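SAS-6 (Leishmania major, PDB 4CKM) probably builds, by self-association of its N-terminal head domain, the central ring of the cartwheel in centrioles and basal bodies. Local coordinates at residues A[81-95]-A[165-177]. Sequence-based numbering, arbitrary orientation.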
loop_
_atom_site.group_PDB
_atom_site.type_symbol
_atom_site.label_atom_id
_atom_site.label_comp_id
_atom_site.label_asym_id
_atom_site.label_seq_id
_atom_site.Cartn_x
_atom_site.Cartn_y
_atom_site.Cartn_z
ATOM N N VAL A 81 0.637 11.374 -17.629
ATOM C CA VAL A 81 1.877 10.991 -16.971
ATOM C C VAL A 81 2.577 10.022 -17.918
ATOM O O VAL A 81 2.071 8.920 -18.190
ATOM C CB VAL A 81 1.620 10.265 -15.625
ATOM C CG1 VAL A 81 2.918 9.777 -14.989
ATOM C CG2 VAL A 81 0.911 11.176 -14.650
ATOM N N ARG A 82 3.750 10.433 -18.390
ATOM C CA ARG A 82 4.531 9.675 -19.328
ATOM C C ARG A 82 5.922 9.323 -18.764
ATOM O O ARG A 82 6.605 10.142 -18.137
ATOM C CB ARG A 82 4.689 10.501 -20.586
ATOM C CG ARG A 82 5.532 9.865 -21.666
ATOM C CD ARG A 82 5.823 10.883 -22.761
ATOM N NE ARG A 82 4.657 11.074 -23.617
ATOM C CZ ARG A 82 4.303 12.219 -24.197
ATOM N NH1 ARG A 82 5.010 13.335 -24.021
ATOM N NH2 ARG A 82 3.213 12.242 -24.955
ATOM N N LEU A 83 6.340 8.106 -19.048
ATOM C CA LEU A 83 7.625 7.607 -18.652
ATOM C C LEU A 83 8.369 7.194 -19.914
ATOM O O LEU A 83 7.832 6.438 -20.734
ATOM C CB LEU A 83 7.392 6.397 -17.779
ATOM C CG LEU A 83 8.375 6.131 -16.666
ATOM C CD1 LEU A 83 8.482 7.337 -15.755
ATOM C CD2 LEU A 83 7.903 4.896 -15.902
ATOM N N THR A 84 9.589 7.692 -20.089
ATOM C CA THR A 84 10.394 7.288 -21.249
ATOM C C THR A 84 11.800 6.873 -20.875
ATOM O O THR A 84 12.280 7.162 -19.777
ATOM C CB THR A 84 10.507 8.421 -22.278
ATOM O OG1 THR A 84 10.997 9.600 -21.636
ATOM C CG2 THR A 84 9.165 8.716 -22.885
ATOM N N ASP A 85 12.450 6.183 -21.801
ATOM C CA ASP A 85 13.886 5.905 -21.712
ATOM C C ASP A 85 14.657 6.646 -22.833
ATOM O O ASP A 85 14.490 6.326 -24.013
ATOM C CB ASP A 85 14.148 4.409 -21.799
ATOM C CG ASP A 85 15.561 4.040 -21.376
ATOM O OD1 ASP A 85 16.485 4.866 -21.495
ATOM O OD2 ASP A 85 15.757 2.913 -20.901
ATOM N N PRO A 86 15.514 7.622 -22.465
ATOM C CA PRO A 86 16.264 8.381 -23.481
ATOM C C PRO A 86 17.048 7.489 -24.451
ATOM O O PRO A 86 17.056 7.730 -25.657
ATOM C CB PRO A 86 17.230 9.244 -22.649
ATOM C CG PRO A 86 17.254 8.639 -21.291
ATOM C CD PRO A 86 15.910 8.003 -21.096
ATOM N N THR A 87 17.654 6.438 -23.914
ATOM C CA THR A 87 18.428 5.494 -24.704
ATOM C C THR A 87 17.562 4.424 -25.394
ATOM O O THR A 87 18.110 3.473 -25.933
ATOM C CB THR A 87 19.475 4.763 -23.825
ATOM O OG1 THR A 87 18.819 3.755 -23.049
ATOM C CG2 THR A 87 20.212 5.722 -22.868
ATOM N N ASP A 88 16.235 4.546 -25.372
ATOM C CA ASP A 88 15.369 3.537 -26.007
ATOM C C ASP A 88 13.982 4.100 -26.342
ATOM O O ASP A 88 13.173 4.327 -25.444
ATOM C CB ASP A 88 15.223 2.288 -25.125
ATOM C CG ASP A 88 14.196 1.293 -25.671
ATOM O OD1 ASP A 88 13.675 1.496 -26.791
ATOM O OD2 ASP A 88 13.904 0.294 -24.979
ATOM N N PRO A 89 13.714 4.313 -27.643
ATOM C CA PRO A 89 12.417 4.738 -28.181
ATOM C C PRO A 89 11.230 3.807 -27.951
ATOM O O PRO A 89 10.127 4.302 -27.784
ATOM C CB PRO A 89 12.689 4.856 -29.681
ATOM C CG PRO A 89 14.120 5.250 -29.748
ATOM C CD PRO A 89 14.783 4.466 -28.650
ATOM N N PHE A 90 11.418 2.489 -27.965
ATOM C CA PHE A 90 10.278 1.559 -27.761
ATOM C C PHE A 90 9.690 1.688 -26.344
ATOM O O PHE A 90 8.528 1.292 -26.096
ATOM C CB PHE A 90 10.672 0.087 -27.999
ATOM C CG PHE A 90 11.261 -0.194 -29.364
ATOM C CD1 PHE A 90 10.438 -0.473 -30.454
ATOM C CD2 PHE A 90 12.649 -0.208 -29.553
ATOM C CE1 PHE A 90 10.984 -0.739 -31.704
ATOM C CE2 PHE A 90 13.197 -0.470 -30.802
ATOM C CZ PHE A 90 12.364 -0.739 -31.877
ATOM N N PHE A 91 10.500 2.218 -25.418
ATOM C CA PHE A 91 10.101 2.383 -24.026
ATOM C C PHE A 91 9.386 3.704 -23.845
ATOM O O PHE A 91 10.006 4.751 -23.690
ATOM C CB PHE A 91 11.308 2.319 -23.099
ATOM C CG PHE A 91 10.950 2.149 -21.653
ATOM C CD1 PHE A 91 10.495 3.227 -20.894
ATOM C CD2 PHE A 91 11.065 0.912 -21.042
ATOM C CE1 PHE A 91 10.170 3.061 -19.565
ATOM C CE2 PHE A 91 10.762 0.755 -19.701
ATOM C CZ PHE A 91 10.304 1.825 -18.970
ATOM N N LEU A 92 8.066 3.622 -23.871
ATOM C CA LEU A 92 7.203 4.788 -23.755
ATOM C C LEU A 92 5.911 4.311 -23.147
ATOM O O LEU A 92 5.202 3.546 -23.782
ATOM C CB LEU A 92 6.935 5.388 -25.129
ATOM C CG LEU A 92 5.794 6.406 -25.248
ATOM C CD1 LEU A 92 6.014 7.580 -24.308
ATOM C CD2 LEU A 92 5.651 6.898 -26.687
ATOM N N PHE A 93 5.635 4.710 -21.904
ATOM C CA PHE A 93 4.422 4.284 -21.217
ATOM C C PHE A 93 3.675 5.513 -20.696
ATOM O O PHE A 93 4.297 6.460 -20.212
ATOM C CB PHE A 93 4.724 3.356 -20.044
ATOM C CG PHE A 93 5.366 2.056 -20.424
ATOM C CD1 PHE A 93 6.702 2.009 -20.827
ATOM C CD2 PHE A 93 4.663 0.867 -20.308
ATOM C CE1 PHE A 93 7.297 0.807 -21.154
ATOM C CE2 PHE A 93 5.252 -0.347 -20.625
ATOM C CZ PHE A 93 6.572 -0.383 -21.043
ATOM N N GLU A 94 2.345 5.466 -20.766
ATOM C CA GLU A 94 1.501 6.602 -20.407
ATOM C C GLU A 94 0.269 6.195 -19.622
ATOM O O GLU A 94 -0.329 5.150 -19.854
ATOM C CB GLU A 94 1.018 7.321 -21.649
ATOM C CG GLU A 94 2.120 7.958 -22.467
ATOM C CD GLU A 94 1.588 8.741 -23.655
ATOM O OE1 GLU A 94 0.443 8.461 -24.085
ATOM O OE2 GLU A 94 2.311 9.642 -24.144
ATOM N N LEU A 95 -0.060 7.034 -18.654
ATOM C CA LEU A 95 -1.342 7.031 -18.017
ATOM C C LEU A 95 -2.011 8.312 -18.440
ATOM O O LEU A 95 -1.438 9.397 -18.319
ATOM C CB LEU A 95 -1.211 7.054 -16.504
ATOM C CG LEU A 95 -2.530 7.382 -15.791
ATOM C CD1 LEU A 95 -3.504 6.229 -15.963
ATOM C CD2 LEU A 95 -2.333 7.675 -14.319
ATOM N N THR A 165 9.235 -1.223 3.511
ATOM C CA THR A 165 8.916 -0.336 2.426
ATOM C C THR A 165 7.408 -0.159 2.342
ATOM O O THR A 165 6.638 -1.131 2.349
ATOM C CB THR A 165 9.483 -0.834 1.100
ATOM O OG1 THR A 165 10.907 -0.863 1.195
ATOM C CG2 THR A 165 9.080 0.088 -0.038
ATOM N N VAL A 166 7.001 1.105 2.260
ATOM C CA VAL A 166 5.591 1.485 2.245
ATOM C C VAL A 166 5.270 2.084 0.896
ATOM O O VAL A 166 5.931 3.032 0.457
ATOM C CB VAL A 166 5.326 2.567 3.306
ATOM C CG1 VAL A 166 3.897 3.046 3.233
ATOM C CG2 VAL A 166 5.621 2.028 4.686
ATOM N N GLU A 167 4.246 1.560 0.249
ATOM C CA GLU A 167 3.807 2.106 -1.006
ATOM C C GLU A 167 2.870 3.303 -0.763
ATOM O O GLU A 167 1.885 3.180 -0.055
ATOM C CB GLU A 167 3.101 1.030 -1.791
ATOM C CG GLU A 167 2.611 1.514 -3.123
ATOM C CD GLU A 167 1.700 0.510 -3.757
ATOM O OE1 GLU A 167 2.204 -0.541 -4.206
ATOM O OE2 GLU A 167 0.481 0.782 -3.786
ATOM N N HIS A 168 3.224 4.461 -1.316
ATOM C CA HIS A 168 2.399 5.653 -1.242
ATOM C C HIS A 168 1.377 5.662 -2.342
ATOM O O HIS A 168 0.232 5.941 -2.083
ATOM C CB HIS A 168 3.242 6.936 -1.286
ATOM C CG HIS A 168 3.822 7.281 0.042
ATOM N ND1 HIS A 168 3.356 8.322 0.808
ATOM C CD2 HIS A 168 4.769 6.658 0.785
ATOM C CE1 HIS A 168 4.011 8.351 1.953
ATOM N NE2 HIS A 168 4.873 7.350 1.967
ATOM N N ILE A 169 1.772 5.336 -3.566
ATOM C CA ILE A 169 0.803 5.264 -4.662
ATOM C C ILE A 169 1.336 4.365 -5.749
ATOM O O ILE A 169 2.546 4.167 -5.852
ATOM C CB ILE A 169 0.466 6.676 -5.178
ATOM C CG1 ILE A 169 -0.710 6.661 -6.163
ATOM C CG2 ILE A 169 1.670 7.360 -5.807
ATOM C CD1 ILE A 169 -1.130 8.069 -6.542
ATOM N N SER A 170 0.417 3.740 -6.475
ATOM C CA SER A 170 0.700 2.945 -7.674
ATOM C C SER A 170 -0.147 3.479 -8.800
ATOM O O SER A 170 -1.298 3.844 -8.560
ATOM C CB SER A 170 0.273 1.506 -7.501
ATOM O OG SER A 170 0.693 1.036 -6.270
ATOM N N LEU A 171 0.401 3.478 -10.008
ATOM C CA LEU A 171 -0.282 3.944 -11.191
ATOM C C LEU A 171 0.059 2.987 -12.296
ATOM O O LEU A 171 1.224 2.561 -12.420
ATOM C CB LEU A 171 0.219 5.314 -11.609
ATOM C CG LEU A 171 0.046 6.422 -10.587
ATOM C CD1 LEU A 171 0.750 7.674 -11.085
ATOM C CD2 LEU A 171 -1.429 6.703 -10.314
ATOM N N VAL A 172 -0.951 2.639 -13.087
ATOM C CA VAL A 172 -0.769 1.760 -14.217
ATOM C C VAL A 172 -0.564 2.622 -15.424
ATOM O O VAL A 172 -1.340 3.541 -15.668
ATOM C CB VAL A 172 -1.987 0.840 -14.443
ATOM C CG1 VAL A 172 -1.806 0.011 -15.717
ATOM C CG2 VAL A 172 -2.142 -0.082 -13.250
ATOM N N LEU A 173 0.514 2.352 -16.148
ATOM C CA LEU A 173 0.851 3.094 -17.353
ATOM C C LEU A 173 0.918 2.101 -18.498
ATOM O O LEU A 173 1.491 1.030 -18.340
ATOM C CB LEU A 173 2.197 3.791 -17.202
ATOM C CG LEU A 173 2.278 5.099 -16.426
ATOM C CD1 LEU A 173 1.686 4.975 -15.042
ATOM C CD2 LEU A 173 3.733 5.518 -16.313
ATOM N N LEU A 174 0.330 2.469 -19.639
ATOM C CA LEU A 174 0.228 1.582 -20.811
ATOM C C LEU A 174 1.264 1.960 -21.837
ATOM O O LEU A 174 1.498 3.145 -22.084
ATOM C CB LEU A 174 -1.156 1.722 -21.446
ATOM C CG LEU A 174 -2.349 1.641 -20.484
ATOM C CD1 LEU A 174 -3.648 1.927 -21.224
ATOM C CD2 LEU A 174 -2.402 0.288 -19.799
ATOM N N ARG A 175 1.888 0.970 -22.450
ATOM C CA ARG A 175 2.817 1.257 -23.540
ATOM C C ARG A 175 2.039 1.677 -24.764
ATOM O O ARG A 175 0.962 1.153 -24.998
ATOM C CB ARG A 175 3.660 0.022 -23.890
ATOM C CG ARG A 175 4.732 0.296 -24.960
ATOM C CD ARG A 175 5.834 -0.763 -25.030
ATOM N NE ARG A 175 5.271 -2.108 -25.129
ATOM C CZ ARG A 175 4.822 -2.680 -26.249
ATOM N NH1 ARG A 175 4.873 -2.040 -27.413
ATOM N NH2 ARG A 175 4.319 -3.913 -26.213
ATOM N N GLN A 176 2.564 2.618 -25.542
ATOM C CA GLN A 176 2.186 2.694 -26.970
ATOM C C GLN A 176 3.239 3.415 -27.791
ATOM O O GLN A 176 4.222 3.900 -27.240
ATOM C CB GLN A 176 0.790 3.318 -27.198
ATOM C CG GLN A 176 0.662 4.805 -26.906
ATOM C CD GLN A 176 0.794 5.086 -25.436
ATOM O OE1 GLN A 176 -0.089 4.754 -24.646
ATOM N NE2 GLN A 176 1.914 5.671 -25.053
ATOM N N GLY A 177 3.041 3.452 -29.110
ATOM C CA GLY A 177 3.872 4.262 -30.010
ATOM C C GLY A 177 5.263 3.694 -30.232
ATOM O O GLY A 177 5.558 3.149 -31.296
#
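Glu94 and Leu174 form an antiparallel hydrogen-bonded pair, Glu94 N to Leu174 O and Leu174 N to Glu94 O both at 2.8 Å; the N-to-C directions of strands 91-95 and 165-175 lie 131° apart, well short of a straight antiparallel pair, consistent with only two bridges. Beyond it, Gln176 N reaches Leu92 O in a weak bond. Next to this pair, Phe93 faces Arg175 in a non-hydrogen-bonded pair: Arg175 CB sits over one face of the Phe93 ring, 4.0 Å from its centroid and 25° off the normal, a CH-pi contact. With CG anti to its own backbone N (chi1 -176°), the arginine chain runs past the ring, bringing CD to 3.6 Å from Phe90 O, while Arg175 NE donates a hydrogen bond to Ser150 O. Leu173 meets Phe93 CB to CB, and its two methyls diverge, CD1 to Leu95 CB at 3.9 Å and CD2 to Leu83 CB at 4.0 Å; Phe140 of strand 136-142 packs on this cluster. On the other face of the sheet the Gln176 and Glu94 side chains cross at about a right angle, Gln176 NE2 lying 3.3 Å from Glu94 OE1 but poorly angled for a hydrogen bond. Glu94 OE2 is instead gripped side-on by NE and NH2 of Arg82, in the guanidinium plane. Strands 88-98 and 165-175, neighbours in the SAS-6 N-terminal domain sheet, are thus joined by two good backbone bonds and one weak one, backed by apolar packing on one face and a salt bridge within 81-95 that probably steadies the carboxylate on the other.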